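Local coordinates for cysteine hydrolase (Vibrio cholerae, PDB 6V98), which is a type VI secretion system effector, probably a cysteine hydrolase of the papain-like peptidase clan that acts as a toxin on rival bacteria, at residues 114-119 against 182-187; 6-11 against 48-53. All coordinates share one frame; numbering follows the deposited sequence.

Both contacts are built on one antiparallel sheet, in which strands 5-12 and 113-120 are neighbours; Ser114 O to Val11 N and Leu118 N to Leu7 O are probable hydrogen bonds that join them. Contact 2 (6-11 against 48-53) is strand beside strand, about 8 Å from the centre of the chain, and pairs apolar side chains, aliphatic apart from Phe6, around a regular set of backbone bonds. Contact 1 (114-119 against 182-187), about 12 Å from that centre, lays the last part of helix 176-184 and the loop after it on strand 113-120. It is largely buried too, yet mixes apolar packing with an amide, a carboxylate, waters and two calcium ions.

Contact 1. Residues 114-119 against 182-187; sequences SGVVLR and QFQLSE. With CA (calcium ion), chain C; CA (calcium ion), chain B.
Val116 sets its CG2 methyl over one face of the Phe183 ring, a CH-pi contact 4.0 Å from the ring centroid and shifted toward the CD2-CE2 rim. Chi1 of -66° sets CG1 anti to the carbonyl carbon, where it meets CG of Gln184 at 3.5 Å. A branched valine suits this place because its two methyls serve Phe183 and Gln184 at once, while Glu187 CB packs against Val116 CB. Leu118 reaches tip to tip toward Phe183, CD1 against CZ, while its CD2 lies against the Glu187 carboxylate, 3.4 Å from OE1. Pro167 and Ala168 also touch the phenyl ring, and Pro9 of the adjacent strand touches Val116 and Leu118.

Gln184 suits the polar end because its amide offers both a donor and an acceptor. The chain runs extended beyond CG (chi2 -180°), and NE2 gives a hydrogen bond of 3.0 Å to Gly115 O, bent only slightly at the hydrogen (161°). That oxygen lies close to the amide plane. NE2 also donates to a water that is hydrogen-bonded to Ser114 OG and ligates one calcium; OE1 binds the same ion at 2.4 Å, and Glu181 is a further ligand. The second calcium takes the backbone oxygens Gln184 O and Glu187 O, both at 2.3 Å, with Asp189 and Glu203 completing its protein ligands. Another water bridges Val117 O and Glu187 OE1. Metal binding at OE1 would be expected to polarise the amide and strengthen its N-H donors, so one calcium ion and the strand are linked through the amide of Gln184.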
loop_
_atom_site.group_PDB
_atom_site.type_symbol
_atom_site.label_atom_id
_atom_site.label_comp_id
_atom_site.label_asym_id
_atom_site.label_seq_id
_atom_site.Cartn_x
_atom_site.Cartn_y
_atom_site.Cartn_z
ATOM N N SER A 114 -7.667 -0.857 6.631
ATOM C CA SER A 114 -7.730 0.572 6.917
ATOM C C SER A 114 -6.842 1.283 5.908
ATOM O O SER A 114 -5.672 0.930 5.777
ATOM C CB SER A 114 -7.244 0.877 8.339
ATOM O OG SER A 114 -8.046 0.253 9.327
ATOM N N GLY A 115 -7.382 2.283 5.193
ATOM C CA GLY A 115 -6.610 2.959 4.171
ATOM C C GLY A 115 -6.854 4.457 4.152
ATOM O O GLY A 115 -7.707 4.983 4.872
ATOM N N VAL A 116 -6.059 5.140 3.334
ATOM C CA VAL A 116 -6.304 6.529 2.963
ATOM C C VAL A 116 -6.258 6.610 1.449
ATOM O O VAL A 116 -5.584 5.812 0.789
ATOM C CB VAL A 116 -5.285 7.516 3.588
ATOM C CG1 VAL A 116 -5.439 7.539 5.097
ATOM C CG2 VAL A 116 -3.837 7.157 3.172
ATOM N N VAL A 117 -6.959 7.594 0.894
ATOM C CA VAL A 117 -7.011 7.787 -0.549
ATOM C C VAL A 117 -6.334 9.110 -0.863
ATOM O O VAL A 117 -6.827 10.178 -0.484
ATOM C CB VAL A 117 -8.450 7.756 -1.076
ATOM C CG1 VAL A 117 -8.453 7.921 -2.572
ATOM C CG2 VAL A 117 -9.140 6.439 -0.666
ATOM N N LEU A 118 -5.209 9.043 -1.567
ATOM C CA LEU A 118 -4.404 10.208 -1.901
ATOM C C LEU A 118 -4.492 10.454 -3.395
ATOM O O LEU A 118 -4.591 9.512 -4.182
ATOM C CB LEU A 118 -2.938 9.990 -1.511
ATOM C CG LEU A 118 -2.678 9.417 -0.126
ATOM C CD1 LEU A 118 -1.208 9.152 0.044
ATOM C CD2 LEU A 118 -3.214 10.366 0.945
ATOM N N ARG A 119 -4.428 11.723 -3.787
ATOM C CA ARG A 119 -4.618 12.096 -5.183
ATOM C C ARG A 119 -3.507 13.020 -5.663
ATOM O O ARG A 119 -3.053 13.902 -4.929
ATOM C CB ARG A 119 -5.979 12.790 -5.389
ATOM C CG ARG A 119 -7.186 11.949 -4.971
ATOM C CD ARG A 119 -7.345 10.677 -5.802
ATOM N NE ARG A 119 -7.591 10.928 -7.223
ATOM C CZ ARG A 119 -8.764 11.316 -7.728
ATOM N NH1 ARG A 119 -9.803 11.518 -6.932
ATOM N NH2 ARG A 119 -8.898 11.505 -9.032
ATOM N N GLN A 182 -3.255 7.699 12.442
ATOM C CA GLN A 182 -2.731 9.060 12.376
ATOM C C GLN A 182 -2.874 9.640 10.974
ATOM O O GLN A 182 -3.282 10.799 10.811
ATOM C CB GLN A 182 -1.263 9.075 12.811
ATOM C CG GLN A 182 -1.055 9.121 14.312
ATOM C CD GLN A 182 -1.875 10.213 14.983
ATOM O OE1 GLN A 182 -2.827 9.930 15.712
ATOM N NE2 GLN A 182 -1.517 11.465 14.726
ATOM N N PHE A 183 -2.535 8.852 9.949
ATOM C CA PHE A 183 -2.605 9.334 8.571
ATOM C C PHE A 183 -4.037 9.703 8.206
ATOM O O PHE A 183 -4.279 10.694 7.502
ATOM C CB PHE A 183 -2.059 8.256 7.628
ATOM C CG PHE A 183 -1.504 8.781 6.315
ATOM C CD1 PHE A 183 -1.661 10.104 5.943
ATOM C CD2 PHE A 183 -0.829 7.925 5.448
ATOM C CE1 PHE A 183 -1.154 10.567 4.734
ATOM C CE2 PHE A 183 -0.309 8.393 4.239
ATOM C CZ PHE A 183 -0.488 9.703 3.884
ATOM N N GLN A 184 -5.001 8.930 8.706
ATOM C CA GLN A 184 -6.405 9.171 8.395
ATOM C C GLN A 184 -6.911 10.479 8.984
ATOM O O GLN A 184 -7.928 10.997 8.514
ATOM C CB GLN A 184 -7.267 8.015 8.911
ATOM C CG GLN A 184 -7.189 6.733 8.061
ATOM C CD GLN A 184 -8.061 5.617 8.605
ATOM O OE1 GLN A 184 -8.502 5.663 9.753
ATOM N NE2 GLN A 184 -8.307 4.599 7.782
ATOM N N LEU A 185 -6.241 11.023 10.000
ATOM C CA LEU A 185 -6.703 12.287 10.577
ATOM C C LEU A 185 -6.683 13.437 9.575
ATOM O O LEU A 185 -7.420 14.413 9.758
ATOM C CB LEU A 185 -5.850 12.656 11.787
ATOM C CG LEU A 185 -5.944 11.684 12.956
ATOM C CD1 LEU A 185 -5.084 12.166 14.107
ATOM C CD2 LEU A 185 -7.397 11.572 13.385
ATOM N N SER A 186 -5.858 13.357 8.529
ATOM C CA SER A 186 -5.732 14.441 7.560
ATOM C C SER A 186 -6.039 14.018 6.128
ATOM O O SER A 186 -5.783 14.795 5.202
ATOM C CB SER A 186 -4.323 15.045 7.618
ATOM O OG SER A 186 -3.335 14.025 7.654
ATOM N N GLU A 187 -6.577 12.818 5.909
ATOM C CA GLU A 187 -6.863 12.352 4.559
ATOM C C GLU A 187 -8.197 11.624 4.548
ATOM O O GLU A 187 -8.753 11.290 5.597
ATOM C CB GLU A 187 -5.780 11.399 4.025
ATOM C CG GLU A 187 -4.353 11.856 4.208
ATOM C CD GLU A 187 -3.959 12.945 3.230
ATOM O OE1 GLU A 187 -4.714 13.180 2.261
ATOM O OE2 GLU A 187 -2.897 13.561 3.432
HETATM CA CA CA C . -10.000 11.218 7.564
HETATM CA CA CA B . -9.788 4.241 11.210
HETATM O O HOH W 1 -9.671 2.526 9.606
HETATM O O HOH W 2 -7.106 12.448 1.305
HETATM O O HOH W 3 -9.774 13.516 7.954
HETATM O O HOH W 4 -10.897 6.445 12.236
HETATM O O HOH W 5 -11.631 2.790 12.094
HETATM O O HOH W 6 -11.478 4.914 9.415
HETATM O O HOH W 7 -10.622 11.145 9.923
#

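Contact 2. Residues 6-11 against 48-53; sequences FLIPVV and ILINGE
Phe6 and Ile50 join their backbones by two hydrogen bonds, Phe6 N to Ile50 O at 3.0 Å and Ile50 N to Phe6 O at 2.9 Å. Ile8 and Ile48 repeat the exchange, the bond from Ile8 N to Ile48 O measuring 2.8 Å. All four are nearly straight at the hydrogen, although Ile48 N stands well above the carbonyl plane of Ile8. Between these two hydrogen-bonded pairs sits the non-hydrogen-bonded pair of Leu7 and Leu49, where Leu7 CA makes a CA-H...O contact with Ile48 O.

Apolar packing divides between the two faces of the sheet. On the face carrying Phe6, Ile8, Ile48 and Ile50, CB of Phe6 lies 3.8 Å from CB of Ile50, and the Phe6 ring extends beside Ile50 so that CD1 approaches CG2. CE1, at the ring edge, meets CA of Gly52 at 4.1 Å, near the ring plane. The isoleucines meet diagonally, Ile8 CD1 against Ile50 CD1, and Val10 CG1 touches Ile48 CD1. Beta-branched residues such as these favour extended backbones and suit a buried strand face. On the other face, each leucine has CG anti to its backbone N (chi1 -163° in Leu7), and Leu7 CD1 touches Leu49 CD1 at 3.7 Å. Phe123 and Ala126 of helix 123-134 pack on Leu49.

A side-chain-to-backbone bond follows where the strand ends: Asn51 OD1 accepts from Glu53 N at 2.8 Å, forming an Asx turn that leads the chain out of the sheet. The whole is a regular antiparallel strand pair in the middle of the sheet, consistent with the beta portion of a papain-like (clan CA) hydrolase fold.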
loop_
_atom_site.group_PDB
_atom_site.type_symbol
_atom_site.label_atom_id
_atom_site.label_comp_id
_atom_site.label_asym_id
_atom_site.label_seq_id
_atom_site.Cartn_x
_atom_site.Cartn_y
_atom_site.Cartn_z
ATOM N N PHE A 6 -4.449 7.932 -8.256
ATOM C CA PHE A 6 -4.796 7.493 -6.913
ATOM C C PHE A 6 -3.626 6.729 -6.318
ATOM O O PHE A 6 -3.026 5.883 -6.988
ATOM C CB PHE A 6 -6.018 6.554 -6.893
ATOM C CG PHE A 6 -7.271 7.124 -7.516
ATOM C CD1 PHE A 6 -7.398 7.220 -8.890
ATOM C CD2 PHE A 6 -8.344 7.504 -6.718
ATOM C CE1 PHE A 6 -8.580 7.716 -9.466
ATOM C CE2 PHE A 6 -9.526 8.005 -7.283
ATOM C CZ PHE A 6 -9.634 8.112 -8.654
ATOM N N LEU A 7 -3.312 7.030 -5.060
ATOM C CA LEU A 7 -2.408 6.217 -4.248
ATOM C C LEU A 7 -3.157 5.863 -2.970
ATOM O O LEU A 7 -3.590 6.757 -2.233
ATOM C CB LEU A 7 -1.095 6.951 -3.935
ATOM C CG LEU A 7 0.044 6.040 -3.461
ATOM C CD1 LEU A 7 0.586 5.230 -4.645
ATOM C CD2 LEU A 7 1.172 6.842 -2.800
ATOM N N ILE A 8 -3.339 4.568 -2.728
ATOM C CA ILE A 8 -4.144 4.093 -1.609
ATOM C C ILE A 8 -3.265 3.223 -0.723
ATOM O O ILE A 8 -3.196 1.998 -0.929
ATOM C CB ILE A 8 -5.381 3.319 -2.094
ATOM C CG1 ILE A 8 -6.156 4.157 -3.111
ATOM C CG2 ILE A 8 -6.271 2.933 -0.919
ATOM C CD1 ILE A 8 -7.377 3.445 -3.663
ATOM N N PRO A 9 -2.546 3.814 0.229
ATOM C CA PRO A 9 -1.932 3.015 1.291
ATOM C C PRO A 9 -3.007 2.188 1.967
ATOM O O PRO A 9 -4.085 2.695 2.288
ATOM C CB PRO A 9 -1.345 4.073 2.238
ATOM C CG PRO A 9 -1.146 5.310 1.366
ATOM C CD PRO A 9 -2.310 5.258 0.398
ATOM N N VAL A 10 -2.727 0.902 2.168
ATOM C CA VAL A 10 -3.663 0.000 2.835
ATOM C C VAL A 10 -2.928 -0.681 3.981
ATOM O O VAL A 10 -1.793 -1.133 3.811
ATOM C CB VAL A 10 -4.273 -1.025 1.855
ATOM C CG1 VAL A 10 -5.167 -0.295 0.832
ATOM C CG2 VAL A 10 -3.195 -1.818 1.130
ATOM N N VAL A 11 -3.560 -0.727 5.152
ATOM C CA VAL A 11 -3.037 -1.434 6.310
ATOM C C VAL A 11 -4.045 -2.504 6.705
ATOM O O VAL A 11 -5.259 -2.291 6.623
ATOM C CB VAL A 11 -2.755 -0.471 7.484
ATOM C CG1 VAL A 11 -2.377 -1.239 8.744
ATOM C CG2 VAL A 11 -1.632 0.515 7.101
ATOM N N ILE A 48 -1.908 0.453 -3.087
ATOM C CA ILE A 48 -2.549 0.360 -4.387
ATOM C C ILE A 48 -2.247 1.626 -5.163
ATOM O O ILE A 48 -2.366 2.733 -4.627
ATOM C CB ILE A 48 -4.069 0.179 -4.241
ATOM C CG1 ILE A 48 -4.365 -1.098 -3.460
ATOM C CG2 ILE A 48 -4.713 0.148 -5.622
ATOM C CD1 ILE A 48 -5.861 -1.287 -3.117
ATOM N N LEU A 49 -1.894 1.472 -6.435
ATOM C CA LEU A 49 -1.596 2.595 -7.315
ATOM C C LEU A 49 -2.515 2.525 -8.525
ATOM O O LEU A 49 -2.560 1.500 -9.207
ATOM C CB LEU A 49 -0.128 2.559 -7.761
ATOM C CG LEU A 49 0.234 3.531 -8.885
ATOM C CD1 LEU A 49 0.245 4.946 -8.358
ATOM C CD2 LEU A 49 1.586 3.180 -9.483
ATOM N N ILE A 50 -3.243 3.606 -8.802
ATOM C CA ILE A 50 -4.220 3.613 -9.889
ATOM C C ILE A 50 -3.968 4.787 -10.826
ATOM O O ILE A 50 -3.844 5.932 -10.376
ATOM C CB ILE A 50 -5.662 3.674 -9.364
ATOM C CG1 ILE A 50 -5.935 2.473 -8.466
ATOM C CG2 ILE A 50 -6.636 3.701 -10.549
ATOM C CD1 ILE A 50 -7.197 2.612 -7.647
ATOM N N ASN A 51 -3.904 4.493 -12.127
ATOM C CA ASN A 51 -3.897 5.517 -13.168
ATOM C C ASN A 51 -5.272 6.174 -13.258
ATOM O O ASN A 51 -6.263 5.507 -13.576
ATOM C CB ASN A 51 -3.528 4.897 -14.514
ATOM C CG ASN A 51 -3.281 5.946 -15.588
ATOM O OD1 ASN A 51 -4.150 6.764 -15.878
ATOM N ND2 ASN A 51 -2.081 5.943 -16.159
ATOM N N GLY A 52 -5.328 7.483 -12.993
ATOM C CA GLY A 52 -6.602 8.186 -12.981
ATOM C C GLY A 52 -7.258 8.340 -14.338
ATOM O O GLY A 52 -8.463 8.613 -14.404
ATOM N N GLU A 53 -6.497 8.181 -15.421
ATOM C CA GLU A 53 -7.042 8.235 -16.777
ATOM C C GLU A 53 -7.598 6.895 -17.233
ATOM O O GLU A 53 -8.669 6.847 -17.845
ATOM C CB GLU A 53 -5.965 8.670 -17.770
ATOM C CG GLU A 53 -5.329 10.007 -17.468
ATOM C CD GLU A 53 -5.919 11.121 -18.292
ATOM O OE1 GLU A 53 -7.037 10.935 -18.820
ATOM O OE2 GLU A 53 -5.262 12.179 -18.410
#